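Long-range contacts in inositol-1-monophosphatase (Nostoc sp., PDB 5ZHH), which catalyses the hydrolysis of myo-inositol monophosphates to myo-inositol and phosphate, probably with the help of magnesium ions as in related phosphatases: residues A101-I106 against G117-P122; E126-A131 against V220-E225. All blocks are in the same frame, centred on the assembly; numbering follows the deposited sequence.

Contacts 1 and 2 meet on neighbouring strands of one large mixed sheet, their centres about 11 Å apart. Contact 1 is a hairpin pairing and contact 2 sets a helix across the next strand. Strand 113-121, the second strand of contact 1, pairs with strand 126-131 of contact 2 through I119 O to F128 N and G117 N to G130 O, both 2.8 Å. The helix of contact 2 also reaches G117, whose N lies 3.5 Å from I221 CG2. On its other edge the hairpin borders strand 82-90, where D87 and D90 belong to the DPxDGT sequence that binds metal in relatives. W214, at the start of helix 213-225, weakly accepts a bond from S105 OG of contact 1.

Contact 1: residues A101-I106 against G117-P122; sequences AFCVSI and GVIYDP
Strands 103-106 and 117-121 run antiparallel, and the tight end of their contact lies between V104-I106 and V118-Y120. V104 and Y120 exchange two backbone hydrogen bonds, each 3.0 Å from N to O; I106 and V118 do the same, with I106 N lying 2.9 Å from V118 O, almost on the line of its C=O bond. Between these pairs, I119 CA makes a CA-H...O contact to V104 O at 3.3 Å. V104, I106, V118 and Y120 share one face of the sheet, where V104 and V118 meet helix 3-25. C103, S105 and I119 meet helix 191-199 on the other. SG of C103 occupies the crowded position between N and the carbonyl carbon (chi1 63°), and touches I119 CG2 at 3.7 Å. Beyond C103 the backbones part. Here a water accepts from F102 N at 3.0 Å and donates to D121 OD1 at 2.8 Å, while D121 OD2 is held by H124. The F102 ring reaches back obliquely, its CE1 3.9 Å from P122 CG. A beta hairpin inside a sheet covered by helices on both faces is typical of the layered alpha/beta fold of inositol monophosphatases.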
ATOM      1  N   ALA A 101      -6.179  -0.553 -15.335  1.00 31.93           N
ATOM      2  CA  ALA A 101      -7.586  -0.146 -15.245  1.00 29.32           C
ATOM      3  C   ALA A 101      -8.429  -1.383 -15.565  1.00 26.79           C
ATOM      4  O   ALA A 101      -8.918  -1.574 -16.682  1.00 27.19           O
ATOM      5  CB  ALA A 101      -7.929   1.022 -16.170  1.00 32.52           C
ATOM      6  N   PHE A 102      -8.566  -2.255 -14.567  1.00 25.18           N
ATOM      7  CA  PHE A 102      -9.404  -3.438 -14.679  1.00 27.02           C
ATOM      8  C   PHE A 102      -9.926  -3.772 -13.289  1.00 27.45           C
ATOM      9  O   PHE A 102      -9.377  -3.325 -12.278  1.00 27.56           O
ATOM     10  CB  PHE A 102      -8.636  -4.619 -15.293  1.00 29.17           C
ATOM     11  CG  PHE A 102      -7.363  -4.940 -14.574  1.00 34.04           C
ATOM     12  CD1 PHE A 102      -7.369  -5.752 -13.453  1.00 34.15           C
ATOM     13  CD2 PHE A 102      -6.159  -4.409 -15.005  1.00 35.89           C
ATOM     14  CE1 PHE A 102      -6.190  -6.042 -12.781  1.00 37.74           C
ATOM     15  CE2 PHE A 102      -4.984  -4.692 -14.337  1.00 36.68           C
ATOM     16  CZ  PHE A 102      -5.000  -5.506 -13.225  1.00 35.65           C
ATOM     17  N   CYS A 103     -10.995  -4.563 -13.243  1.00 26.09           N
ATOM     18  CA  CYS A 103     -11.677  -4.786 -11.979  1.00 24.91           C
ATOM     19  C   CYS A 103     -12.586  -5.998 -12.092  1.00 24.77           C
ATOM     20  O   CYS A 103     -12.831  -6.523 -13.178  1.00 26.76           O
ATOM     21  CB  CYS A 103     -12.496  -3.557 -11.577  1.00 26.77           C
ATOM     22  SG  CYS A 103     -13.819  -3.212 -12.760  1.00 29.06           S
ATOM     23  N   VAL A 104     -13.081  -6.429 -10.933  1.00 23.15           N
ATOM     24  CA  VAL A 104     -14.191  -7.365 -10.821  1.00 24.40           C
ATOM     25  C   VAL A 104     -15.432  -6.534 -10.539  1.00 26.09           C
ATOM     26  O   VAL A 104     -15.391  -5.618  -9.706  1.00 26.43           O
ATOM     27  CB  VAL A 104     -13.942  -8.389  -9.698  1.00 29.74           C
ATOM     28  CG1 VAL A 104     -15.058  -9.436  -9.649  1.00 29.62           C
ATOM     29  CG2 VAL A 104     -12.588  -9.054  -9.878  1.00 29.63           C
ATOM     30  N   SER A 105     -16.527  -6.820 -11.246  1.00 26.39           N
ATOM     31  CA  SER A 105     -17.788  -6.108 -11.055  1.00 25.73           C
ATOM     32  C   SER A 105     -18.859  -7.124 -10.690  1.00 27.89           C
ATOM     33  O   SER A 105     -19.080  -8.085 -11.433  1.00 29.59           O
ATOM     34  CB  SER A 105     -18.186  -5.331 -12.318  1.00 27.10           C
ATOM     35  OG  SER A 105     -19.397  -4.614 -12.131  1.00 27.58           O
ATOM     36  N   ILE A 106     -19.522  -6.912  -9.551  1.00 26.02           N
ATOM     37  CA  ILE A 106     -20.549  -7.821  -9.044  1.00 25.13           C
ATOM     38  C   ILE A 106     -21.779  -6.992  -8.701  1.00 25.43           C
ATOM     39  O   ILE A 106     -21.775  -6.249  -7.713  1.00 26.79           O
ATOM     40  CB  ILE A 106     -20.065  -8.601  -7.815  1.00 27.49           C
ATOM     41  CG1 ILE A 106     -18.828  -9.429  -8.170  1.00 30.00           C
ATOM     42  CG2 ILE A 106     -21.178  -9.485  -7.276  1.00 29.36           C
ATOM     43  CD1 ILE A 106     -18.238 -10.180  -6.997  1.00 29.84           C
ATOM     44  N   GLY A 117     -24.117  -3.276  -5.503  1.00 28.65           N
ATOM     45  CA  GLY A 117     -22.976  -3.226  -6.392  1.00 29.27           C
ATOM     46  C   GLY A 117     -21.640  -3.203  -5.684  1.00 29.60           C
ATOM     47  O   GLY A 117     -21.447  -2.455  -4.720  1.00 28.45           O
ATOM     48  N   VAL A 118     -20.715  -4.038  -6.145  1.00 26.48           N
ATOM     49  CA  VAL A 118     -19.334  -4.014  -5.683  1.00 24.31           C
ATOM     50  C   VAL A 118     -18.423  -4.011  -6.898  1.00 24.35           C
ATOM     51  O   VAL A 118     -18.586  -4.835  -7.805  1.00 26.20           O
ATOM     52  CB  VAL A 118     -18.996  -5.205  -4.762  1.00 26.31           C
ATOM     53  CG1 VAL A 118     -17.545  -5.123  -4.351  1.00 25.65           C
ATOM     54  CG2 VAL A 118     -19.891  -5.197  -3.520  1.00 23.64           C
ATOM     55  N   ILE A 119     -17.471  -3.082  -6.917  1.00 24.31           N
ATOM     56  CA  ILE A 119     -16.469  -2.981  -7.972  1.00 23.75           C
ATOM     57  C   ILE A 119     -15.111  -2.908  -7.298  1.00 25.73           C
ATOM     58  O   ILE A 119     -14.874  -2.020  -6.470  1.00 26.61           O
ATOM     59  CB  ILE A 119     -16.707  -1.751  -8.864  1.00 25.39           C
ATOM     60  CG1 ILE A 119     -18.058  -1.885  -9.564  1.00 22.50           C
ATOM     61  CG2 ILE A 119     -15.583  -1.584  -9.887  1.00 26.92           C
ATOM     62  CD1 ILE A 119     -18.556  -0.581 -10.198  1.00 21.08           C
ATOM     63  N   TYR A 120     -14.228  -3.844  -7.629  1.00 23.95           N
ATOM     64  CA  TYR A 120     -12.936  -3.948  -6.966  1.00 25.07           C
ATOM     65  C   TYR A 120     -11.821  -3.913  -7.999  1.00 25.13           C
ATOM     66  O   TYR A 120     -11.736  -4.798  -8.856  1.00 24.86           O
ATOM     67  CB  TYR A 120     -12.841  -5.223  -6.124  1.00 26.33           C
ATOM     68  CG  TYR A 120     -11.521  -5.365  -5.407  1.00 25.87           C
ATOM     69  CD1 TYR A 120     -11.030  -4.335  -4.615  1.00 25.31           C
ATOM     70  CD2 TYR A 120     -10.760  -6.524  -5.527  1.00 27.52           C
ATOM     71  CE1 TYR A 120      -9.817  -4.454  -3.953  1.00 26.19           C
ATOM     72  CE2 TYR A 120      -9.539  -6.650  -4.870  1.00 31.09           C
ATOM     73  CZ  TYR A 120      -9.079  -5.609  -4.090  1.00 29.73           C
ATOM     74  OH  TYR A 120      -7.877  -5.716  -3.439  1.00 34.91           O
ATOM     75  N   ASP A 121     -10.986  -2.884  -7.913  1.00 25.54           N
ATOM     76  CA  ASP A 121      -9.743  -2.714  -8.656  1.00 27.13           C
ATOM     77  C   ASP A 121      -8.632  -3.338  -7.823  1.00 26.00           C
ATOM     78  O   ASP A 121      -8.182  -2.719  -6.855  1.00 25.91           O
ATOM     79  CB  ASP A 121      -9.481  -1.221  -8.900  1.00 29.48           C
ATOM     80  CG  ASP A 121      -8.128  -0.931  -9.559  1.00 30.49           C
ATOM     81  OD1 ASP A 121      -7.288  -1.841  -9.735  1.00 29.74           O
ATOM     82  OD2 ASP A 121      -7.900   0.254  -9.880  1.00 33.63           O
ATOM     83  N   PRO A 122      -8.170  -4.551  -8.148  1.00 27.48           N
ATOM     84  CA  PRO A 122      -7.161  -5.197  -7.295  1.00 30.77           C
ATOM     85  C   PRO A 122      -5.758  -4.649  -7.481  1.00 33.87           C
ATOM     86  O   PRO A 122      -4.918  -4.856  -6.594  1.00 36.13           O
ATOM     87  CB  PRO A 122      -7.239  -6.669  -7.719  1.00 32.48           C
ATOM     88  CG  PRO A 122      -7.644  -6.601  -9.158  1.00 32.63           C
ATOM     89  CD  PRO A 122      -8.568  -5.409  -9.279  1.00 29.18           C
TER
HETATM   90  O   HOH W   1      -6.601  -1.600 -12.410  1.00 41.12           O

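Contact 2: residues E126-A131 against V220-E225; sequences ELFRGA and VILLEE
Helix 220-225 crosses strand 126-131 at 78°, a helix-on-sheet packing of the layered alpha/beta fold of inositol monophosphatases. L222 makes the largest single contribution. With CG anti to the backbone N (chi1 -178°), its forked end reaches back to the strand: CD1 sits 3.3 Å from R129 O, and CD2 touches F128 CB at 3.6 Å. The F128 side chain starts toward the helix but, with CG beside its own backbone N, carries its ring away, crossing L222 obliquely; A196 of helix 191-199 touches both side chains. R129, next along the strand, turns its side chain to the other face, where NE hydrogen-bonds to T12 OG1. G130 has no side chain to hold the backbones apart, and its CA comes within 4.5 Å of L222 CA. I221 and E225, one helical turn apart, both point toward the end of the strand, with I221 CG1 4.2 Å from A131 CA. E225 bends at chi2 (-61°), so that its carboxylate curls over the A131 carbonyl and takes hydrogen bonds from G135 N on OE1 and G133 N on OE2. These two amides fix the carboxylate where E225 OE1, itself an acceptor, lies just 3.3 Å from the acceptor A131 O.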
ATOM      1  N   GLU A 126      -8.705  -0.642  -4.737  1.00 26.66           N
ATOM      2  CA  GLU A 126      -9.819   0.272  -4.522  1.00 26.30           C
ATOM      3  C   GLU A 126     -11.120  -0.512  -4.578  1.00 26.68           C
ATOM      4  O   GLU A 126     -11.453  -1.099  -5.613  1.00 26.76           O
ATOM      5  CB  GLU A 126      -9.812   1.407  -5.552  1.00 29.18           C
ATOM      6  CG  GLU A 126      -8.661   2.370  -5.334  1.00 33.92           C
ATOM      7  CD  GLU A 126      -8.805   3.643  -6.134  1.00 37.04           C
ATOM      8  OE1 GLU A 126      -8.340   4.696  -5.649  1.00 38.53           O
ATOM      9  OE2 GLU A 126      -9.408   3.595  -7.224  1.00 37.19           O
ATOM     10  N   LEU A 127     -11.845  -0.516  -3.460  1.00 25.45           N
ATOM     11  CA  LEU A 127     -13.055  -1.306  -3.274  1.00 22.75           C
ATOM     12  C   LEU A 127     -14.244  -0.353  -3.225  1.00 24.81           C
ATOM     13  O   LEU A 127     -14.404   0.392  -2.256  1.00 26.73           O
ATOM     14  CB  LEU A 127     -12.942  -2.130  -1.991  1.00 22.89           C
ATOM     15  CG  LEU A 127     -14.164  -2.937  -1.570  1.00 24.72           C
ATOM     16  CD1 LEU A 127     -14.457  -3.987  -2.625  1.00 25.57           C
ATOM     17  CD2 LEU A 127     -13.923  -3.591  -0.190  1.00 26.14           C
ATOM     18  N   PHE A 128     -15.065  -0.359  -4.273  1.00 25.70           N
ATOM     19  CA  PHE A 128     -16.257   0.478  -4.335  1.00 23.22           C
ATOM     20  C   PHE A 128     -17.471  -0.362  -3.965  1.00 23.76           C
ATOM     21  O   PHE A 128     -17.656  -1.462  -4.495  1.00 25.25           O
ATOM     22  CB  PHE A 128     -16.435   1.087  -5.730  1.00 23.07           C
ATOM     23  CG  PHE A 128     -15.294   1.987  -6.155  1.00 22.52           C
ATOM     24  CD1 PHE A 128     -14.170   1.458  -6.784  1.00 23.12           C
ATOM     25  CD2 PHE A 128     -15.350   3.352  -5.931  1.00 21.92           C
ATOM     26  CE1 PHE A 128     -13.109   2.278  -7.168  1.00 24.65           C
ATOM     27  CE2 PHE A 128     -14.305   4.185  -6.331  1.00 23.18           C
ATOM     28  CZ  PHE A 128     -13.182   3.644  -6.940  1.00 25.15           C
ATOM     29  N   ARG A 129     -18.300   0.155  -3.066  1.00 23.11           N
ATOM     30  CA  ARG A 129     -19.435  -0.605  -2.561  1.00 25.57           C
ATOM     31  C   ARG A 129     -20.650   0.300  -2.443  1.00 25.98           C
ATOM     32  O   ARG A 129     -20.545   1.436  -1.971  1.00 25.26           O
ATOM     33  CB  ARG A 129     -19.115  -1.245  -1.199  1.00 28.90           C
ATOM     34  CG  ARG A 129     -18.117  -2.396  -1.284  1.00 29.44           C
ATOM     35  CD  ARG A 129     -17.482  -2.692   0.068  1.00 30.88           C
ATOM     36  NE  ARG A 129     -18.433  -3.090   1.102  1.00 33.37           N
ATOM     37  CZ  ARG A 129     -18.838  -2.281   2.079  1.00 34.22           C
ATOM     38  NH1 ARG A 129     -18.384  -1.036   2.126  1.00 36.18           N
ATOM     39  NH2 ARG A 129     -19.688  -2.709   3.006  1.00 29.33           N
ATOM     40  N   GLY A 130     -21.797  -0.209  -2.877  1.00 26.81           N
ATOM     41  CA  GLY A 130     -23.035   0.534  -2.768  1.00 28.03           C
ATOM     42  C   GLY A 130     -24.222  -0.396  -2.762  1.00 27.34           C
ATOM     43  O   GLY A 130     -24.193  -1.472  -3.365  1.00 28.08           O
ATOM     44  N   ALA A 131     -25.276   0.024  -2.070  1.00 27.88           N
ATOM     45  CA  ALA A 131     -26.535  -0.704  -2.064  1.00 28.84           C
ATOM     46  C   ALA A 131     -27.656   0.282  -1.781  1.00 31.87           C
ATOM     47  O   ALA A 131     -27.459   1.274  -1.075  1.00 32.96           O
ATOM     48  CB  ALA A 131     -26.535  -1.838  -1.028  1.00 28.28           C
ATOM     49  N   VAL A 220     -24.096   1.234 -11.609  1.00 25.19           N
ATOM     50  CA  VAL A 220     -25.296   2.066 -11.658  1.00 26.20           C
ATOM     51  C   VAL A 220     -25.803   2.358 -10.249  1.00 27.97           C
ATOM     52  O   VAL A 220     -26.076   3.513  -9.898  1.00 26.93           O
ATOM     53  CB  VAL A 220     -26.377   1.408 -12.536  1.00 26.13           C
ATOM     54  CG1 VAL A 220     -27.737   2.034 -12.271  1.00 26.50           C
ATOM     55  CG2 VAL A 220     -26.016   1.560 -14.020  1.00 24.72           C
ATOM     56  N   ILE A 221     -25.927   1.322  -9.411  1.00 28.08           N
ATOM     57  CA  ILE A 221     -26.442   1.557  -8.064  1.00 29.25           C
ATOM     58  C   ILE A 221     -25.412   2.300  -7.220  1.00 28.50           C
ATOM     59  O   ILE A 221     -25.765   3.171  -6.416  1.00 28.40           O
ATOM     60  CB  ILE A 221     -26.896   0.237  -7.402  1.00 30.99           C
ATOM     61  CG1 ILE A 221     -27.471   0.510  -6.009  1.00 31.26           C
ATOM     62  CG2 ILE A 221     -25.759  -0.771  -7.294  1.00 28.31           C
ATOM     63  CD1 ILE A 221     -28.692   1.428  -6.008  1.00 32.18           C
ATOM     64  N   LEU A 222     -24.124   1.988  -7.406  1.00 26.73           N
ATOM     65  CA  LEU A 222     -23.063   2.742  -6.745  1.00 27.66           C
ATOM     66  C   LEU A 222     -23.186   4.229  -7.036  1.00 27.46           C
ATOM     67  O   LEU A 222     -23.146   5.062  -6.123  1.00 27.08           O
ATOM     68  CB  LEU A 222     -21.698   2.238  -7.214  1.00 26.08           C
ATOM     69  CG  LEU A 222     -20.491   2.918  -6.567  1.00 26.10           C
ATOM     70  CD1 LEU A 222     -20.317   2.400  -5.131  1.00 24.37           C
ATOM     71  CD2 LEU A 222     -19.222   2.690  -7.383  1.00 25.93           C
ATOM     72  N   LEU A 223     -23.345   4.577  -8.315  1.00 25.85           N
ATOM     73  CA  LEU A 223     -23.413   5.981  -8.693  1.00 24.14           C
ATOM     74  C   LEU A 223     -24.674   6.628  -8.140  1.00 24.92           C
ATOM     75  O   LEU A 223     -24.629   7.751  -7.623  1.00 25.89           O
ATOM     76  CB  LEU A 223     -23.361   6.110 -10.219  1.00 22.71           C
ATOM     77  CG  LEU A 223     -23.571   7.511 -10.790  1.00 26.24           C
ATOM     78  CD1 LEU A 223     -22.563   8.456 -10.181  1.00 25.62           C
ATOM     79  CD2 LEU A 223     -23.416   7.493 -12.307  1.00 22.65           C
ATOM     80  N   GLU A 224     -25.808   5.928  -8.219  1.00 25.25           N
ATOM     81  CA  GLU A 224     -27.046   6.489  -7.689  1.00 28.73           C
ATOM     82  C   GLU A 224     -26.961   6.720  -6.185  1.00 27.69           C
ATOM     83  O   GLU A 224     -27.391   7.767  -5.687  1.00 29.62           O
ATOM     84  CB  GLU A 224     -28.224   5.580  -8.038  1.00 30.32           C
ATOM     85  CG  GLU A 224     -28.538   5.568  -9.539  1.00 30.29           C
ATOM     86  CD  GLU A 224     -29.675   4.627  -9.886  1.00 33.67           C
ATOM     87  OE1 GLU A 224     -30.403   4.907 -10.856  1.00 36.13           O
ATOM     88  OE2 GLU A 224     -29.853   3.613  -9.178  1.00 35.22           O
ATOM     89  N   GLU A 225     -26.397   5.760  -5.446  1.00 28.48           N
ATOM     90  CA  GLU A 225     -26.226   5.946  -4.007  1.00 29.71           C
ATOM     91  C   GLU A 225     -25.269   7.089  -3.699  1.00 29.43           C
ATOM     92  O   GLU A 225     -25.395   7.742  -2.658  1.00 32.11           O
ATOM     93  CB  GLU A 225     -25.735   4.645  -3.365  1.00 33.66           C
ATOM     94  CG  GLU A 225     -26.845   3.626  -3.117  1.00 34.81           C
ATOM     95  CD  GLU A 225     -27.919   4.147  -2.175  1.00 35.41           C
ATOM     96  OE1 GLU A 225     -27.572   4.537  -1.037  1.00 37.45           O
ATOM     97  OE2 GLU A 225     -29.101   4.179  -2.578  1.00 32.50           O
TER